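Probable glutamine-binding lipoprotein GlnH (GLNBP) (Mycobacterium tuberculosis, PDB 6H20) is a solute-binding lipoprotein that binds amino acids, here asparagine, and is probably an aspartate sensor helping to control protein kinase G activity and glutamate metabolism. Local coordinates at residues N133-Y138 against F249-L254; I117-M122 against Y235-N240. All blocks are in the same frame, centred on the assembly; numbering follows the deposited sequence.

Contact 1: N133-Y138 against F249-L254; sequences NFSTVY and FVNGTL
With CG beside its own backbone N and anti to the carbonyl carbon (chi1 -73°), Asn251 reaches off the helix toward the loop at Ser135 and Thr136; Leu254, one turn on, has the same first torsion and an extended second one, which carries its branch toward the loop too. The amide suits its place because OD1 accepts the backbone N-H of Thr136 at 2.7 Å in a nearly straight bond (164°), although the donor lies above the carbonyl plane rather than on a lone pair. Its ND2 is taken up elsewhere, by Leu31 O and Ser30 OG. The Thr136 hydroxyl bonds to Arg258, and a water bridges Thr136 OG1 and Asn251 O, 2.8 Å from each. Beside the amide the leucine takes over: Leu254 CD1 rests 3.5 Å from Thr136 O, and CD2 makes the apolar touch on Tyr138 CB at 4.0 Å. Val250 CG1 meets Ser135 CB at 3.8 Å; serine is small enough to let helix and loop come close. This is helix 244-259 packing on the chain that leaves strand 132-134 for strand 139-148, consistent with the interlobe connection of the periplasmic-binding-protein fold.

Contact 2: I117-M122 against Y235-N240; sequences IVVKTM and YGVGIN. With ASN (asparagine), chain B.
Thr121 grips the bound asparagine from two directions. Its carbonyl O accepts a hydrogen bond from the ligand's N at 2.7 Å, and its OG1 donates to the ligand's side-chain OD1 at 2.8 Å, so one residue reads both the amino group and the end of the side chain. The backbone here is in the left-handed helical region (phi 38°, psi 46°), and OG1 sits between its own N and carbonyl carbon, the crowded position, which lets carbonyl and hydroxyl face the ligand together. Tyr235 backs this threonine: Thr121 CA lies over the centre of its ring, 3.7 Å from the centroid and 8° off the normal, a CH-pi contact, while CB and CG2 cover the phenol end. The Tyr235 OH is held by Asp209 and Thr211, and Asp209 itself binds the ligand.

Farther out, the backbones pair. Gly236 N donates to Met122 O at 2.9 Å, and between the separating chains a water accepts hydrogen bonds from Lys120 N and Met122 N and donates to Gly236 O at 2.8 Å, closing the gap in the pairing. Beyond it, Val118 and Gly238 form an antiparallel hydrogen-bonded pair, with Val118 N to Gly238 O and Gly238 N to Val118 O each 2.9 Å. Gly238 suits this place because a beta carbon on it would clash with the extended Met122 chain, 2.9 Å from SD. Ile117, on the face opposite Val118, sets CB 3.6 Å from Val237 CG1, and Val119 CG2 packs against the same methyl. Val119 continues onto helix 77-90, Ile117 and Val237 onto helix 244-259. The pair supplies part of the amino-acid pocket, which Arg106, Ser123, Arg128, Thr171 and Asp209 help complete, consistent with a family 3 solute-binding protein of the periplasmic-binding-protein fold.

In the fold
The two contacts lie side by side, their centres about 9 Å apart. Strand 232-240 of contact 2 has 117-118 as one neighbour in the sheet and 132-134 as another, so contact 1 borders it. Asn133 N donates to Ile239 O at 2.8 Å, and Val237 N to Ser135 OG, also at 2.8 Å, so contact 1 is tied directly to the strand of contact 2. Val250 of the helix in contact 1 packs on Val237 and Ile239. Tyr138 joins them near the pocket: its OH packs on Val119 CG1 at 3.6 Å and bonds to Asp78, which also holds Thr121 N. Contact 2 touches the asparagine; Tyr138 stays about 8 Å from it, side chain to ligand, making contact 1 an outer layer.

Contact 1: N133-Y138 against F249-L254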
loop_
_atom_site.group_PDB
_atom_site.type_symbol
_atom_site.label_atom_id
_atom_site.label_comp_id
_atom_site.label_asym_id
_atom_site.label_seq_id
_atom_site.Cartn_x
_atom_site.Cartn_y
_atom_site.Cartn_z
ATOM N N ASN A 133 11.598 -8.878 -2.474
ATOM C CA ASN A 133 11.821 -8.114 -3.691
ATOM C C ASN A 133 10.602 -7.251 -4.011
ATOM O O ASN A 133 9.519 -7.427 -3.458
ATOM C CB ASN A 133 12.141 -9.046 -4.858
ATOM C CG ASN A 133 13.332 -8.577 -5.626
ATOM O OD1 ASN A 133 13.393 -7.411 -6.004
ATOM N ND2 ASN A 133 14.305 -9.457 -5.828
ATOM N N PHE A 134 10.790 -6.313 -4.938
ATOM C CA PHE A 134 9.704 -5.438 -5.361
ATOM C C PHE A 134 9.805 -5.178 -6.855
ATOM O O PHE A 134 10.900 -5.104 -7.420
ATOM C CB PHE A 134 9.759 -4.058 -4.691
ATOM C CG PHE A 134 9.450 -4.070 -3.217
ATOM C CD1 PHE A 134 8.132 -4.081 -2.764
ATOM C CD2 PHE A 134 10.473 -4.027 -2.288
ATOM C CE1 PHE A 134 7.843 -4.068 -1.401
ATOM C CE2 PHE A 134 10.200 -4.023 -0.923
ATOM C CZ PHE A 134 8.877 -4.034 -0.478
ATOM N N SER A 135 8.643 -5.002 -7.476
ATOM C CA SER A 135 8.535 -4.422 -8.805
ATOM C C SER A 135 8.940 -2.951 -8.777
ATOM O O SER A 135 9.207 -2.363 -7.723
ATOM C CB SER A 135 7.083 -4.468 -9.281
ATOM O OG SER A 135 6.278 -3.556 -8.536
ATOM N N THR A 136 8.977 -2.356 -9.971
ATOM C CA THR A 136 9.053 -0.908 -10.077
ATOM C C THR A 136 7.810 -0.263 -9.453
ATOM O O THR A 136 6.809 -0.919 -9.135
ATOM C CB THR A 136 9.156 -0.481 -11.539
ATOM O OG1 THR A 136 8.048 -1.014 -12.283
ATOM C CG2 THR A 136 10.481 -0.959 -12.151
ATOM N N VAL A 137 7.876 1.059 -9.289
ATOM C CA VAL A 137 6.819 1.784 -8.583
ATOM C C VAL A 137 5.570 1.857 -9.450
ATOM O O VAL A 137 5.629 2.292 -10.608
ATOM C CB VAL A 137 7.311 3.195 -8.228
ATOM C CG1 VAL A 137 6.186 4.025 -7.584
ATOM C CG2 VAL A 137 8.541 3.132 -7.340
ATOM N N TYR A 138 4.416 1.472 -8.883
ATOM C CA TYR A 138 3.161 1.573 -9.622
ATOM C C TYR A 138 2.238 2.692 -9.147
ATOM O O TYR A 138 1.252 2.997 -9.831
ATOM C CB TYR A 138 2.414 0.221 -9.657
ATOM C CG TYR A 138 1.789 -0.227 -8.350
ATOM C CD1 TYR A 138 0.517 0.192 -7.981
ATOM C CD2 TYR A 138 2.472 -1.097 -7.503
ATOM C CE1 TYR A 138 -0.049 -0.236 -6.791
ATOM C CE2 TYR A 138 1.907 -1.534 -6.306
ATOM C CZ TYR A 138 0.645 -1.081 -5.960
ATOM O OH TYR A 138 0.093 -1.510 -4.780
ATOM N N PHE A 249 8.869 -10.232 -14.722
ATOM C CA PHE A 249 7.558 -10.408 -15.337
ATOM C C PHE A 249 6.611 -9.282 -14.935
ATOM O O PHE A 249 5.976 -8.654 -15.796
ATOM C CB PHE A 249 6.956 -11.773 -14.960
ATOM C CG PHE A 249 5.697 -12.094 -15.714
ATOM C CD1 PHE A 249 4.463 -11.571 -15.305
ATOM C CD2 PHE A 249 5.751 -12.873 -16.865
ATOM C CE1 PHE A 249 3.311 -11.843 -16.023
ATOM C CE2 PHE A 249 4.611 -13.147 -17.582
ATOM C CZ PHE A 249 3.389 -12.630 -17.168
ATOM N N VAL A 250 6.488 -9.023 -13.627
ATOM C CA VAL A 250 5.597 -7.958 -13.161
ATOM C C VAL A 250 6.035 -6.609 -13.712
ATOM O O VAL A 250 5.204 -5.773 -14.083
ATOM C CB VAL A 250 5.525 -7.958 -11.622
ATOM C CG1 VAL A 250 4.741 -6.752 -11.122
ATOM C CG2 VAL A 250 4.871 -9.255 -11.125
ATOM N N ASN A 251 7.341 -6.379 -13.809
ATOM C CA ASN A 251 7.777 -5.109 -14.378
ATOM C C ASN A 251 7.372 -4.990 -15.839
ATOM O O ASN A 251 7.101 -3.879 -16.314
ATOM C CB ASN A 251 9.280 -4.919 -14.166
ATOM C CG ASN A 251 9.603 -4.613 -12.717
ATOM O OD1 ASN A 251 8.711 -4.213 -11.961
ATOM N ND2 ASN A 251 10.862 -4.764 -12.326
ATOM N N GLY A 252 7.311 -6.118 -16.558
ATOM C CA GLY A 252 6.744 -6.103 -17.894
ATOM C C GLY A 252 5.281 -5.688 -17.900
ATOM O O GLY A 252 4.860 -4.870 -18.729
ATOM N N THR A 253 4.485 -6.241 -16.974
ATOM C CA THR A 253 3.090 -5.821 -16.849
ATOM C C THR A 253 2.996 -4.331 -16.580
ATOM O O THR A 253 2.155 -3.633 -17.166
ATOM C CB THR A 253 2.392 -6.583 -15.714
ATOM O OG1 THR A 253 2.481 -7.994 -15.956
ATOM C CG2 THR A 253 0.919 -6.187 -15.649
ATOM N N LEU A 254 3.842 -3.823 -15.680
ATOM C CA LEU A 254 3.760 -2.403 -15.365
ATOM C C LEU A 254 4.141 -1.541 -16.566
ATOM O O LEU A 254 3.504 -0.514 -16.813
ATOM C CB LEU A 254 4.598 -2.075 -14.129
ATOM C CG LEU A 254 4.084 -2.779 -12.868
ATOM C CD1 LEU A 254 4.934 -2.446 -11.642
ATOM C CD2 LEU A 254 2.593 -2.466 -12.600
HETATM O O HOH W 1 8.156 -1.662 -14.985
#

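Contact 2: I117-M122 against Y235-N240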
loop_
_atom_site.group_PDB
_atom_site.type_symbol
_atom_site.label_atom_id
_atom_site.label_comp_id
_atom_site.label_asym_id
_atom_site.label_seq_id
_atom_site.Cartn_x
_atom_site.Cartn_y
_atom_site.Cartn_z
ATOM N N ILE A 117 2.364 -12.833 -5.119
ATOM C CA ILE A 117 2.644 -11.406 -5.039
ATOM C C ILE A 117 1.791 -10.802 -3.935
ATOM O O ILE A 117 0.738 -11.338 -3.571
ATOM C CB ILE A 117 2.384 -10.655 -6.368
ATOM C CG1 ILE A 117 0.901 -10.711 -6.759
ATOM C CG2 ILE A 117 3.267 -11.226 -7.487
ATOM C CD1 ILE A 117 0.572 -9.941 -8.043
ATOM N N VAL A 118 2.273 -9.694 -3.380
ATOM C CA VAL A 118 1.480 -8.832 -2.503
ATOM C C VAL A 118 1.218 -7.550 -3.277
ATOM O O VAL A 118 2.159 -6.908 -3.758
ATOM C CB VAL A 118 2.216 -8.527 -1.190
ATOM C CG1 VAL A 118 1.519 -7.398 -0.421
ATOM C CG2 VAL A 118 2.304 -9.778 -0.312
ATOM N N VAL A 119 -0.047 -7.195 -3.437
ATOM C CA VAL A 119 -0.438 -5.897 -3.988
ATOM C C VAL A 119 -1.324 -5.285 -2.916
ATOM O O VAL A 119 -2.537 -5.532 -2.862
ATOM C CB VAL A 119 -1.158 -5.994 -5.336
ATOM C CG1 VAL A 119 -1.254 -4.607 -5.981
ATOM C CG2 VAL A 119 -0.426 -6.955 -6.291
ATOM N N LYS A 120 -0.695 -4.555 -1.996
ATOM C CA LYS A 120 -1.396 -4.023 -0.830
ATOM C C LYS A 120 -0.649 -2.797 -0.349
ATOM O O LYS A 120 0.063 -2.847 0.663
ATOM C CB LYS A 120 -1.496 -5.081 0.277
ATOM C CG LYS A 120 -2.486 -4.661 1.373
ATOM C CD LYS A 120 -2.197 -5.365 2.687
ATOM C CE LYS A 120 -3.167 -4.956 3.798
ATOM N NZ LYS A 120 -3.516 -3.507 3.826
ATOM N N THR A 121 -0.799 -1.707 -1.101
ATOM C CA THR A 121 -0.200 -0.402 -0.812
ATOM C C THR A 121 1.212 -0.511 -0.225
ATOM O O THR A 121 1.550 0.148 0.755
ATOM C CB THR A 121 -1.122 0.454 0.087
ATOM O OG1 THR A 121 -1.338 -0.182 1.364
ATOM C CG2 THR A 121 -2.477 0.681 -0.589
ATOM N N MET A 122 2.058 -1.349 -0.820
ATOM C CA MET A 122 3.269 -1.766 -0.116
ATOM C C MET A 122 4.423 -0.843 -0.482
ATOM O O MET A 122 5.011 -0.967 -1.562
ATOM C CB MET A 122 3.611 -3.226 -0.400
ATOM C CG MET A 122 4.614 -3.780 0.590
ATOM S SD MET A 122 4.808 -5.538 0.346
ATOM C CE MET A 122 5.989 -5.891 1.638
ATOM N N TYR A 235 4.691 2.747 -3.989
ATOM C CA TYR A 235 4.149 1.394 -3.908
ATOM C C TYR A 235 4.820 0.466 -4.909
ATOM O O TYR A 235 4.992 0.807 -6.083
ATOM C CB TYR A 235 2.657 1.393 -4.233
ATOM C CG TYR A 235 1.756 2.094 -3.246
ATOM C CD1 TYR A 235 2.241 2.642 -2.060
ATOM C CD2 TYR A 235 0.415 2.209 -3.518
ATOM C CE1 TYR A 235 1.372 3.291 -1.153
ATOM C CE2 TYR A 235 -0.449 2.838 -2.633
ATOM C CZ TYR A 235 0.028 3.376 -1.464
ATOM O OH TYR A 235 -0.863 3.999 -0.601
ATOM N N GLY A 236 5.151 -0.735 -4.452
ATOM C CA GLY A 236 5.643 -1.769 -5.335
ATOM C C GLY A 236 4.850 -3.042 -5.112
ATOM O O GLY A 236 4.232 -3.239 -4.062
ATOM N N VAL A 237 4.864 -3.906 -6.122
ATOM C CA VAL A 237 4.347 -5.263 -5.962
ATOM C C VAL A 237 5.408 -6.066 -5.230
ATOM O O VAL A 237 6.554 -6.149 -5.680
ATOM C CB VAL A 237 4.025 -5.894 -7.324
ATOM C CG1 VAL A 237 3.619 -7.361 -7.155
ATOM C CG2 VAL A 237 2.959 -5.090 -8.041
ATOM N N GLY A 238 5.038 -6.636 -4.081
ATOM C CA GLY A 238 5.980 -7.393 -3.269
ATOM C C GLY A 238 6.079 -8.832 -3.755
ATOM O O GLY A 238 5.077 -9.456 -4.091
ATOM N N ILE A 239 7.315 -9.329 -3.824
ATOM C CA ILE A 239 7.637 -10.615 -4.427
ATOM C C ILE A 239 8.679 -11.285 -3.544
ATOM O O ILE A 239 9.483 -10.615 -2.892
ATOM C CB ILE A 239 8.161 -10.400 -5.874
ATOM C CG1 ILE A 239 7.029 -9.874 -6.761
ATOM C CG2 ILE A 239 8.765 -11.693 -6.457
ATOM C CD1 ILE A 239 7.478 -9.233 -8.061
ATOM N N ASN A 240 8.658 -12.618 -3.511
ATOM C CA ASN A 240 9.668 -13.340 -2.747
ATOM C C ASN A 240 11.068 -12.937 -3.206
ATOM O O ASN A 240 11.329 -12.771 -4.403
ATOM C CB ASN A 240 9.471 -14.849 -2.889
ATOM C CG ASN A 240 10.574 -15.639 -2.223
ATOM O OD1 ASN A 240 11.640 -15.857 -2.810
ATOM N ND2 ASN A 240 10.327 -16.085 -0.995
HETATM N N ASN B . 2.137 2.220 2.435
HETATM C CA ASN B . 2.354 2.090 3.875
HETATM C C ASN B . 3.206 0.864 4.148
HETATM O O ASN B . 3.325 0.427 5.308
HETATM C CB ASN B . 1.021 2.002 4.621
HETATM C CG ASN B . 0.273 0.724 4.332
HETATM O OD1 ASN B . 0.542 0.019 3.365
HETATM N ND2 ASN B . -0.657 0.401 5.201
HETATM O OXT ASN B . 3.778 0.310 3.185
HETATM O O HOH W 2 1.613 -3.118 -3.123
#